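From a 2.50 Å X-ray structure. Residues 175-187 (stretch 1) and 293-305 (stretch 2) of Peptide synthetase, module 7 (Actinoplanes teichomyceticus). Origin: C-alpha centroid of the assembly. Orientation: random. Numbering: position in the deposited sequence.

Stretch 1 175-187: PLALQFADYAIWE
Stretch 2 (293-305) DLIDLEPMIGPFA

Two segments of one chain, at least 108 residues apart in sequence wherever they touch, pack through side chains and bury 628 Å² in total. No direct hydrogen bond crosses between them, so shape carries most of the contact. Stretch 1 begins as a loop, with L176 (phi/psi -57/150) and L178 (-116/135) extended on either side of A177, which is at the helical values -74/-43, and enters a helix at F180 that continues past E187. Stretch 2 is irregular: I295 to E298 have helical angles, a type I turn runs from L297 to M300, closed by M300 N to L297 O at 3.0 Å, and extended M300 and I301 follow. In register, the CA atoms of L178 and D296 lie 6.4 Å apart, those of L176 and P299 7.6 Å, those of Q179 and M300 7.5 Å, and those of F180 and G302 6.5 Å.

Q179 is the N-cap residue. Its CB points away from stretch 2, while its N donates to D182 OD2 at 2.9 Å and its O accepts from D182 N, also at 2.9 Å. These bonds lie at the start of the helix, where M300 fits closely. M300, with chi angles m, t and p, folds its terminal methyl against the backbone: CE is 3.1 Å from L178 O, 3.3 Å from Q179 C and 3.4 Å from F180 N. A long, unbranched, flexible side chain suits this narrow hollow, and M300 SD also packs on L178 CB at 3.8 Å.

L178 (m, t) is itself a bump directed toward stretch 2. Its CD1 lies 3.5 Å from D296 CB and 4.3 Å from L297 CD2, so it meets the aliphatic part of the aspartate as well as a leucine methyl. Nearby, L176 (m, t) places CD2 3.8 Å from P299 O and 4.2 Å from P299 CB, resting on the turn. Water 1 joins the two backbones here, accepting from L178 N and donating to D296 O, each at 2.8 Å.

Further along, three aromatic rings interlock. F180 (chi1 t, chi2 70°) starts sideways, but its ring reaches stretch 2. P303 CD sits over one face, 3.4 Å from F180 CZ, a flat ring receiving a compact one. The edge of F180 meets the face of F304 (chi1 m, chi2 -68°) in an offset edge-to-face pair, centroids 5.3 Å apart and planes at 68°. F304 in turn directs its edge at the face of Y183 (chi1 t, chi2 75°), with centroids at 5.0 Å and planes at 76°. Flat rings turned steeply to one another fill this space, with contacts between ring carbons.

G302 makes room for the arrangement: an ideal CB there would lie 2.8 Å from F180 CD1 and 2.6 Å from F304 CE2, both clashes. Y183 adds a polar tip to its apolar ring, and water 2 links its OH (3.0 Å) to F304 O (3.2 Å). Y183 CD1 also touches L297 CD2 at 4.1 Å, while W186 CH2 approaches L294 CD1 at 4.4 Å.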

# COMPACT_ATOMS: atom_id res chain seq x y z
N PRO B 175 -18.31 -7.41 2.46
CA PRO B 175 -18.34 -7.60 1.00
C PRO B 175 -17.73 -6.42 0.25
O PRO B 175 -17.66 -5.32 0.81
CB PRO B 175 -19.83 -7.72 0.69
CG PRO B 175 -20.52 -7.02 1.83
CD PRO B 175 -19.66 -7.26 3.04
N LEU B 176 -17.27 -6.63 -0.98
CA LEU B 176 -16.83 -5.50 -1.82
C LEU B 176 -17.98 -4.51 -1.97
O LEU B 176 -19.14 -4.90 -1.95
CB LEU B 176 -16.37 -5.97 -3.20
CG LEU B 176 -15.10 -6.82 -3.28
CD1 LEU B 176 -14.84 -7.26 -4.71
CD2 LEU B 176 -13.93 -6.05 -2.73
N ALA B 177 -17.66 -3.24 -2.12
CA ALA B 177 -18.70 -2.28 -2.40
C ALA B 177 -19.14 -2.44 -3.86
O ALA B 177 -20.33 -2.44 -4.17
CB ALA B 177 -18.21 -0.85 -2.12
N LEU B 178 -18.16 -2.61 -4.73
CA LEU B 178 -18.38 -2.85 -6.16
C LEU B 178 -17.89 -4.21 -6.61
O LEU B 178 -16.79 -4.62 -6.25
CB LEU B 178 -17.67 -1.78 -6.99
CG LEU B 178 -18.09 -0.34 -6.69
CD1 LEU B 178 -17.38 0.56 -7.67
CD2 LEU B 178 -19.61 -0.21 -6.82
N GLN B 179 -18.71 -4.90 -7.40
CA GLN B 179 -18.27 -6.04 -8.21
C GLN B 179 -17.95 -5.59 -9.64
O GLN B 179 -18.40 -4.52 -10.06
CB GLN B 179 -19.33 -7.13 -8.23
CG GLN B 179 -19.59 -7.73 -6.87
CD GLN B 179 -18.42 -8.55 -6.36
OE1 GLN B 179 -17.57 -9.02 -7.14
NE2 GLN B 179 -18.36 -8.72 -5.04
N PHE B 180 -17.19 -6.39 -10.40
CA PHE B 180 -16.77 -5.95 -11.73
C PHE B 180 -17.94 -5.62 -12.66
O PHE B 180 -17.83 -4.75 -13.50
CB PHE B 180 -15.87 -6.98 -12.41
CG PHE B 180 -15.18 -6.43 -13.64
CD1 PHE B 180 -14.18 -5.48 -13.52
CD2 PHE B 180 -15.57 -6.82 -14.91
CE1 PHE B 180 -13.57 -4.93 -14.64
CE2 PHE B 180 -14.96 -6.29 -16.04
CZ PHE B 180 -13.95 -5.35 -15.91
N ALA B 181 -19.06 -6.33 -12.50
CA ALA B 181 -20.26 -6.07 -13.31
C ALA B 181 -20.76 -4.63 -13.15
O ALA B 181 -21.32 -4.05 -14.09
CB ALA B 181 -21.37 -7.06 -12.94
N ASP B 182 -20.56 -4.07 -11.95
CA ASP B 182 -20.94 -2.68 -11.68
C ASP B 182 -20.04 -1.70 -12.48
O ASP B 182 -20.52 -0.69 -12.98
CB ASP B 182 -20.84 -2.39 -10.18
CG ASP B 182 -21.71 -3.34 -9.32
OD1 ASP B 182 -22.88 -3.61 -9.68
OD2 ASP B 182 -21.21 -3.83 -8.28
N TYR B 183 -18.75 -2.01 -12.59
CA TYR B 183 -17.83 -1.25 -13.43
C TYR B 183 -18.22 -1.36 -14.91
O TYR B 183 -18.26 -0.35 -15.62
CB TYR B 183 -16.39 -1.73 -13.22
CG TYR B 183 -15.37 -0.95 -14.01
CD1 TYR B 183 -14.99 0.33 -13.62
CD2 TYR B 183 -14.80 -1.49 -15.16
CE1 TYR B 183 -14.06 1.07 -14.37
CE2 TYR B 183 -13.88 -0.76 -15.92
CZ TYR B 183 -13.50 0.51 -15.52
OH TYR B 183 -12.58 1.23 -16.27
N ALA B 184 -18.50 -2.58 -15.37
CA ALA B 184 -18.88 -2.82 -16.76
C ALA B 184 -20.13 -2.04 -17.17
O ALA B 184 -20.20 -1.50 -18.28
CB ALA B 184 -19.09 -4.31 -17.00
N ILE B 185 -21.11 -1.98 -16.27
CA ILE B 185 -22.36 -1.30 -16.56
C ILE B 185 -22.15 0.21 -16.56
O ILE B 185 -22.80 0.93 -17.31
CB ILE B 185 -23.46 -1.68 -15.56
CG1 ILE B 185 -23.91 -3.12 -15.81
CG2 ILE B 185 -24.65 -0.73 -15.66
CD1 ILE B 185 -24.67 -3.72 -14.66
N TRP B 186 -21.21 0.66 -15.74
CA TRP B 186 -20.82 2.05 -15.71
C TRP B 186 -20.19 2.49 -17.03
O TRP B 186 -20.56 3.53 -17.58
CB TRP B 186 -19.83 2.28 -14.57
CG TRP B 186 -19.32 3.66 -14.44
CD1 TRP B 186 -20.02 4.76 -14.08
CD2 TRP B 186 -17.96 4.09 -14.63
NE1 TRP B 186 -19.20 5.86 -14.04
CE2 TRP B 186 -17.93 5.48 -14.37
CE3 TRP B 186 -16.78 3.44 -15.00
CZ2 TRP B 186 -16.77 6.23 -14.47
CZ3 TRP B 186 -15.62 4.19 -15.09
CH2 TRP B 186 -15.62 5.57 -14.83
N GLU B 187 -19.22 1.70 -17.51
CA GLU B 187 -18.57 1.98 -18.80
C GLU B 187 -19.60 1.99 -19.93
O GLU B 187 -19.55 2.84 -20.81
CB GLU B 187 -17.47 0.96 -19.12
CG GLU B 187 -16.84 1.22 -20.49
CD GLU B 187 -15.80 0.19 -20.90
OE1 GLU B 187 -14.77 0.09 -20.18
OE2 GLU B 187 -16.00 -0.50 -21.94
N ASP B 293 -7.89 7.53 -8.00
CA ASP B 293 -8.96 8.34 -7.42
C ASP B 293 -10.24 7.54 -7.19
O ASP B 293 -11.01 7.83 -6.27
CB ASP B 293 -9.27 9.54 -8.33
CG ASP B 293 -8.18 10.62 -8.28
OD1 ASP B 293 -7.35 10.60 -7.34
OD2 ASP B 293 -8.16 11.49 -9.19
N LEU B 294 -10.48 6.53 -8.04
CA LEU B 294 -11.64 5.66 -7.88
C LEU B 294 -11.41 4.69 -6.73
O LEU B 294 -10.89 3.60 -6.94
CB LEU B 294 -11.94 4.92 -9.18
CG LEU B 294 -12.24 5.83 -10.39
CD1 LEU B 294 -12.78 5.04 -11.55
CD2 LEU B 294 -13.21 6.93 -10.02
N ILE B 295 -11.79 5.09 -5.52
CA ILE B 295 -11.42 4.34 -4.32
C ILE B 295 -12.04 2.94 -4.22
O ILE B 295 -11.40 2.00 -3.72
CB ILE B 295 -11.77 5.16 -3.04
CG1 ILE B 295 -10.66 6.16 -2.77
CG2 ILE B 295 -11.95 4.26 -1.83
CD1 ILE B 295 -10.65 6.67 -1.32
N ASP B 296 -13.25 2.76 -4.74
CA ASP B 296 -13.91 1.47 -4.70
C ASP B 296 -13.28 0.41 -5.60
O ASP B 296 -13.59 -0.77 -5.45
CB ASP B 296 -15.38 1.61 -5.06
CG ASP B 296 -16.20 2.20 -3.94
OD1 ASP B 296 -15.68 2.28 -2.80
OD2 ASP B 296 -17.36 2.58 -4.18
N LEU B 297 -12.43 0.82 -6.54
CA LEU B 297 -11.74 -0.15 -7.40
C LEU B 297 -10.46 -0.72 -6.78
O LEU B 297 -9.99 -1.78 -7.22
CB LEU B 297 -11.39 0.47 -8.74
CG LEU B 297 -12.51 1.16 -9.52
CD1 LEU B 297 -11.94 1.73 -10.80
CD2 LEU B 297 -13.64 0.19 -9.80
N GLU B 298 -9.88 -0.02 -5.80
CA GLU B 298 -8.60 -0.43 -5.21
C GLU B 298 -8.62 -1.89 -4.76
O GLU B 298 -7.72 -2.64 -5.13
CB GLU B 298 -8.21 0.48 -4.04
CG GLU B 298 -6.83 0.21 -3.45
CD GLU B 298 -6.76 -1.00 -2.48
OE1 GLU B 298 -7.74 -1.25 -1.74
OE2 GLU B 298 -5.72 -1.71 -2.46
N PRO B 299 -9.64 -2.31 -3.99
CA PRO B 299 -9.61 -3.69 -3.50
C PRO B 299 -10.13 -4.76 -4.50
O PRO B 299 -10.35 -5.92 -4.10
CB PRO B 299 -10.51 -3.63 -2.28
CG PRO B 299 -11.50 -2.58 -2.61
CD PRO B 299 -10.81 -1.57 -3.45
N MET B 300 -10.33 -4.40 -5.76
CA MET B 300 -10.97 -5.30 -6.72
C MET B 300 -10.01 -6.02 -7.65
O MET B 300 -8.93 -5.51 -7.96
CB MET B 300 -11.96 -4.54 -7.59
CG MET B 300 -13.02 -3.79 -6.85
SD MET B 300 -14.24 -3.00 -7.94
CE MET B 300 -14.95 -4.41 -8.78
N ILE B 301 -10.43 -7.19 -8.12
CA ILE B 301 -9.80 -7.89 -9.23
C ILE B 301 -10.57 -7.57 -10.53
O ILE B 301 -11.80 -7.53 -10.53
CB ILE B 301 -9.78 -9.42 -8.98
CG1 ILE B 301 -8.80 -9.75 -7.82
CG2 ILE B 301 -9.47 -10.20 -10.26
CD1 ILE B 301 -8.83 -11.18 -7.35
N GLY B 302 -9.85 -7.33 -11.62
CA GLY B 302 -10.48 -7.01 -12.89
C GLY B 302 -9.46 -6.53 -13.91
O GLY B 302 -8.35 -6.15 -13.57
N PRO B 303 -9.84 -6.57 -15.19
CA PRO B 303 -8.98 -6.04 -16.25
C PRO B 303 -9.04 -4.51 -16.29
O PRO B 303 -9.53 -3.93 -17.28
CB PRO B 303 -9.57 -6.65 -17.51
CG PRO B 303 -11.03 -6.83 -17.19
CD PRO B 303 -11.05 -7.21 -15.73
N PHE B 304 -8.56 -3.88 -15.23
CA PHE B 304 -8.64 -2.43 -15.06
C PHE B 304 -7.52 -1.65 -15.74
O PHE B 304 -7.64 -0.45 -15.92
CB PHE B 304 -8.64 -2.07 -13.58
CG PHE B 304 -9.88 -2.48 -12.86
CD1 PHE B 304 -11.10 -1.87 -13.15
CD2 PHE B 304 -9.83 -3.47 -11.88
CE1 PHE B 304 -12.24 -2.24 -12.49
CE2 PHE B 304 -10.98 -3.86 -11.21
CZ PHE B 304 -12.19 -3.25 -11.51
N ALA B 305 -6.40 -2.30 -16.06
CA ALA B 305 -5.28 -1.52 -16.56
C ALA B 305 -5.61 -1.06 -17.98
O ALA B 305 -6.19 -1.81 -18.75
CB ALA B 305 -3.96 -2.33 -16.51
O HOH W 1 -15.40 -2.66 -4.33
O HOH W 2 -9.90 1.57 -14.95